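Local coordinates for protein NUDIX hydrolase (Jonesia denitrificans, PDB 4KTB) that is of unknown function but belongs to the NUDIX superfamily and may be an asymmetric diadenosine tetraphosphate (Ap4A) hydrolase, at residues A[45-48]-A[54-57]; A[137-142]-A[185-190]. All coordinates share one frame; numbering follows the deposited sequence.

Overall arrangement
Both contacts lie in the NUDIX-type domain, their centres about 7 Å apart and on the same side of the chain's centre. Interaction 1 comes first along the chain. It pairs strands 39-49 and 55-64 of a beta hairpin. Interaction 2 sets strand 133-141 against the end of helix 176-186. Strands 39-49 and 133-141 are parallel neighbours in one mixed sheet, so the two contacts share it. They also touch directly: D54 forms a salt bridge with R189, and V55 packs on A187. The end of helix 176-186 and the residues after it are thereby tied to the hairpin and to strand 133-141, and a second subunit touches both contacts.

Interaction 1: A[45-48]-A[54-57]; sequences VPVR and DVIQ. With EDO (1,2-ethanediol), chain P.
The side chain of R48 runs alongside that of Q57, both pointing the same way from neighbouring strands. R48 is extended from CG to NE, with CG anti to its carbonyl carbon (chi1 -75°), and this carries the guanidinium out to the end of Q57. There NH1 of R48 donates to OE1 of Q57 at 2.5 Å. The bond is bent, 130° at the hydrogen, and doubtfully short. The donor lies in the amide carbonyl plane, OE1 is tilted out of the guanidinium plane, and the two flat groups are turned 35° apart. A 1,2-ethanediol, probably from the crystallisation liquor, bridges the two ends. Its O1 takes bonds from NH1 and NH2 of R48, 2.8 Å from NH2. Its O2 accepts from NE2 of Q57 at 3.1 Å. W157 adds a cation-pi contact to the R48 side chain. A leucine in place of Q57 would probably leave NH1 of R48 without its protein acceptor here, although W157 would remain.

The backbone here forms a classic beta bulge in the hairpin of strands 39-49 and 55-64. I56 and Q57 of the second strand stand opposite the single residue R48, and I56 has the backbone angles of a first bulge position. The carbonyl O of R48 accepts from N of I56 at 2.7 Å and from N of Q57 at 3.2 Å. The I56 donor is in the carbonyl plane, the Q57 donor tilted from it. In return, N of R48 donates to O of Q57 at 2.8 Å, making an antiparallel hydrogen-bonded pair.

V47 and V55 cross at about a right angle, with CB of V47 4.0 Å from CG1 of V55. V47 also packs on I139 and P141, and V55 on A107 of a second subunit.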
loop_
_atom_site.group_PDB
_atom_site.type_symbol
_atom_site.label_atom_id
_atom_site.label_comp_id
_atom_site.label_asym_id
_atom_site.label_seq_id
_atom_site.Cartn_x
_atom_site.Cartn_y
_atom_site.Cartn_z
ATOM N N VAL A 45 -5.758 -7.910 12.291
ATOM C CA VAL A 45 -7.214 -7.834 12.326
ATOM C C VAL A 45 -7.773 -9.113 11.701
ATOM O O VAL A 45 -7.606 -9.354 10.500
ATOM C CB VAL A 45 -7.753 -6.583 11.616
ATOM C CG1 VAL A 45 -9.229 -6.716 11.371
ATOM C CG2 VAL A 45 -7.520 -5.352 12.447
ATOM N N PRO A 46 -8.411 -9.954 12.530
ATOM C CA PRO A 46 -8.839 -11.270 12.041
ATOM C C PRO A 46 -10.206 -11.180 11.384
ATOM O O PRO A 46 -11.157 -10.680 12.010
ATOM C CB PRO A 46 -8.928 -12.111 13.325
ATOM C CG PRO A 46 -8.261 -11.252 14.421
ATOM C CD PRO A 46 -8.528 -9.853 13.993
ATOM N N VAL A 47 -10.314 -11.654 10.145
ATOM C CA VAL A 47 -11.560 -11.480 9.405
ATOM C C VAL A 47 -12.060 -12.732 8.712
ATOM O O VAL A 47 -11.291 -13.640 8.393
ATOM C CB VAL A 47 -11.450 -10.362 8.343
ATOM C CG1 VAL A 47 -10.870 -9.095 8.937
ATOM C CG2 VAL A 47 -10.612 -10.823 7.158
ATOM N N ARG A 48 -13.370 -12.762 8.495
ATOM C CA ARG A 48 -14.001 -13.757 7.646
ATOM C C ARG A 48 -14.292 -13.093 6.324
ATOM O O ARG A 48 -14.853 -11.996 6.292
ATOM C CB ARG A 48 -15.329 -14.230 8.246
ATOM C CG ARG A 48 -15.201 -15.173 9.443
ATOM C CD ARG A 48 -16.563 -15.560 9.987
ATOM N NE ARG A 48 -16.455 -16.496 11.099
ATOM C CZ ARG A 48 -17.432 -16.758 11.955
ATOM N NH1 ARG A 48 -18.603 -16.150 11.833
ATOM N NH2 ARG A 48 -17.227 -17.631 12.928
ATOM N N ASP A 54 -14.058 -10.381 -0.025
ATOM C CA ASP A 54 -14.750 -9.304 0.660
ATOM C C ASP A 54 -14.877 -9.573 2.159
ATOM O O ASP A 54 -15.302 -10.644 2.574
ATOM C CB ASP A 54 -16.137 -9.102 0.061
ATOM C CG ASP A 54 -16.728 -7.773 0.434
ATOM O OD1 ASP A 54 -16.095 -7.053 1.234
ATOM O OD2 ASP A 54 -17.822 -7.441 -0.066
ATOM N N VAL A 55 -14.519 -8.592 2.971
ATOM C CA VAL A 55 -14.598 -8.748 4.410
ATOM C C VAL A 55 -16.060 -8.851 4.836
ATOM O O VAL A 55 -16.840 -7.925 4.615
ATOM C CB VAL A 55 -13.939 -7.576 5.137
ATOM C CG1 VAL A 55 -14.028 -7.787 6.634
ATOM C CG2 VAL A 55 -12.487 -7.434 4.726
ATOM N N ILE A 56 -16.412 -9.987 5.439
ATOM C CA ILE A 56 -17.782 -10.257 5.879
ATOM C C ILE A 56 -17.943 -10.049 7.382
ATOM O O ILE A 56 -18.916 -9.430 7.827
ATOM C CB ILE A 56 -18.219 -11.685 5.536
ATOM C CG1 ILE A 56 -17.878 -12.021 4.082
ATOM C CG2 ILE A 56 -19.708 -11.851 5.802
ATOM C CD1 ILE A 56 -18.569 -11.108 3.066
ATOM N N GLN A 57 -17.001 -10.589 8.160
ATOM C CA GLN A 57 -16.936 -10.315 9.598
ATOM C C GLN A 57 -15.518 -10.055 10.109
ATOM O O GLN A 57 -14.539 -10.418 9.464
ATOM C CB GLN A 57 -17.560 -11.447 10.417
ATOM C CG GLN A 57 -19.067 -11.522 10.367
ATOM C CD GLN A 57 -19.576 -12.658 11.211
ATOM O OE1 GLN A 57 -19.052 -13.775 11.153
ATOM N NE2 GLN A 57 -20.580 -12.377 12.028
HETATM C C1 EDO P . -19.786 -16.313 15.013
HETATM O O1 EDO P . -19.701 -17.452 14.153
HETATM C C2 EDO P . -21.075 -15.547 14.737
HETATM O O2 EDO P . -21.135 -15.171 13.357
#

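Interaction 2: A[137-142]-A[185-190]; sequences AYIVPV and AHAGRL
I139 reaches the end of helix 176-186 with a single atom, its CD1 methyl. This methyl touches two residues. It lies 4.0 Å from CB of A187 and 4.0 Å from CD2 of H186. The approach to H186 is at the ring edge, near the ring plane. The side chains of I139 and H186 cross obliquely. I139 holds CG1 anti to its carbonyl carbon (chi1 -70°), and chi2 of 169° extends the chain, which carries CD1 out to A187 and H186. The contact is small and rests on carbon atoms, with no hydrogen bond between the two segments.

G188, with positive phi, leaves the helical path and closes the last turn in a Schellman motif. Its N donates to O of A185 at 2.8 Å.

I139 also packs on A183 of the same helix. Strand 133-141 is bonded to strand 39-49 through Y138 and V140, which both share backbone hydrogen bonds with V45. On the helix side, the backbone O of H186 is hydrogen-bonded to S108 of a second subunit. The C-terminal end of helix 176-186 thus lies against strand 133-141, beside strand 39-49 and at the interface with a second subunit.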
loop_
_atom_site.group_PDB
_atom_site.type_symbol
_atom_site.label_atom_id
_atom_site.label_comp_id
_atom_site.label_asym_id
_atom_site.label_seq_id
_atom_site.Cartn_x
_atom_site.Cartn_y
_atom_site.Cartn_z
ATOM N N ALA A 137 0.485 -3.228 11.181
ATOM C CA ALA A 137 -0.854 -3.769 11.305
ATOM C C ALA A 137 -1.253 -4.455 10.024
ATOM O O ALA A 137 -1.005 -3.947 8.938
ATOM C CB ALA A 137 -1.846 -2.681 11.669
ATOM N N TYR A 138 -1.872 -5.619 10.153
ATOM C CA TYR A 138 -2.358 -6.315 8.981
ATOM C C TYR A 138 -3.774 -6.813 9.191
ATOM O O TYR A 138 -4.181 -7.121 10.304
ATOM C CB TYR A 138 -1.446 -7.495 8.637
ATOM C CG TYR A 138 0.012 -7.149 8.436
ATOM C CD1 TYR A 138 0.860 -7.028 9.521
ATOM C CD2 TYR A 138 0.545 -6.969 7.164
ATOM C CE1 TYR A 138 2.190 -6.730 9.360
ATOM C CE2 TYR A 138 1.893 -6.666 6.989
ATOM C CZ TYR A 138 2.704 -6.550 8.105
ATOM O OH TYR A 138 4.031 -6.252 7.995
ATOM N N ILE A 139 -4.526 -6.875 8.103
ATOM C CA ILE A 139 -5.785 -7.595 8.090
ATOM C C ILE A 139 -5.481 -9.048 7.745
ATOM O O ILE A 139 -4.893 -9.338 6.692
ATOM C CB ILE A 139 -6.710 -7.048 7.013
ATOM C CG1 ILE A 139 -7.204 -5.655 7.392
ATOM C CG2 ILE A 139 -7.900 -7.958 6.802
ATOM C CD1 ILE A 139 -7.899 -4.956 6.252
ATOM N N VAL A 140 -5.893 -9.966 8.612
ATOM C CA VAL A 140 -5.607 -11.375 8.391
ATOM C C VAL A 140 -6.884 -12.211 8.269
ATOM O O VAL A 140 -7.621 -12.390 9.242
ATOM C CB VAL A 140 -4.700 -11.962 9.478
ATOM C CG1 VAL A 140 -4.302 -13.385 9.094
ATOM C CG2 VAL A 140 -3.453 -11.099 9.683
ATOM N N PRO A 141 -7.167 -12.694 7.050
ATOM C CA PRO A 141 -8.326 -13.573 6.972
ATOM C C PRO A 141 -7.922 -14.887 7.610
ATOM O O PRO A 141 -6.753 -15.280 7.502
ATOM C CB PRO A 141 -8.550 -13.740 5.460
ATOM C CG PRO A 141 -7.831 -12.557 4.829
ATOM C CD PRO A 141 -6.630 -12.367 5.719
ATOM N N VAL A 142 -8.855 -15.513 8.316
ATOM C CA VAL A 142 -8.618 -16.836 8.870
ATOM C C VAL A 142 -9.537 -17.784 8.160
ATOM O O VAL A 142 -10.727 -17.502 8.002
ATOM C CB VAL A 142 -8.877 -16.902 10.378
ATOM C CG1 VAL A 142 -7.686 -16.356 11.123
ATOM C CG2 VAL A 142 -10.130 -16.128 10.727
ATOM N N ALA A 185 -11.539 0.687 6.832
ATOM C CA ALA A 185 -11.349 1.666 5.777
ATOM C C ALA A 185 -10.480 1.043 4.688
ATOM O O ALA A 185 -10.844 1.056 3.528
ATOM C CB ALA A 185 -10.714 2.919 6.315
ATOM N N HIS A 186 -9.337 0.482 5.079
ATOM C CA HIS A 186 -8.421 -0.136 4.112
ATOM C C HIS A 186 -9.139 -1.178 3.266
ATOM O O HIS A 186 -8.932 -1.253 2.062
ATOM C CB HIS A 186 -7.230 -0.791 4.812
ATOM C CG HIS A 186 -6.232 -1.394 3.871
ATOM N ND1 HIS A 186 -5.489 -0.634 2.986
ATOM C CD2 HIS A 186 -5.844 -2.676 3.675
ATOM C CE1 HIS A 186 -4.687 -1.423 2.296
ATOM N NE2 HIS A 186 -4.883 -2.669 2.686
ATOM N N ALA A 187 -9.992 -1.976 3.907
ATOM C CA ALA A 187 -10.729 -3.045 3.225
ATOM C C ALA A 187 -11.904 -2.518 2.394
ATOM O O ALA A 187 -12.554 -3.262 1.665
ATOM C CB ALA A 187 -11.207 -4.066 4.227
ATOM N N GLY A 188 -12.170 -1.227 2.507
ATOM C CA GLY A 188 -13.303 -0.635 1.828
ATOM C C GLY A 188 -14.613 -1.072 2.451
ATOM O O GLY A 188 -15.601 -1.284 1.755
ATOM N N ARG A 189 -14.625 -1.205 3.769
ATOM C CA ARG A 189 -15.813 -1.677 4.456
ATOM C C ARG A 189 -16.056 -0.903 5.743
ATOM O O ARG A 189 -16.657 -1.420 6.680
ATOM C CB ARG A 189 -15.699 -3.182 4.728
ATOM C CG ARG A 189 -15.822 -4.076 3.496
ATOM C CD ARG A 189 -17.268 -4.425 3.220
ATOM N NE ARG A 189 -17.459 -5.019 1.900
ATOM C CZ ARG A 189 -18.274 -4.536 0.958
ATOM N NH1 ARG A 189 -18.993 -3.439 1.177
ATOM N NH2 ARG A 189 -18.371 -5.156 -0.211
ATOM N N LEU A 190 -15.583 0.334 5.799
ATOM C CA LEU A 190 -15.903 1.180 6.944
ATOM C C LEU A 190 -17.361 1.627 6.829
ATOM O O LEU A 190 -17.761 2.133 5.792
ATOM C CB LEU A 190 -14.986 2.398 6.985
ATOM C CG LEU A 190 -15.168 3.358 8.158
ATOM C CD1 LEU A 190 -14.691 2.725 9.469
ATOM C CD2 LEU A 190 -14.411 4.637 7.863
#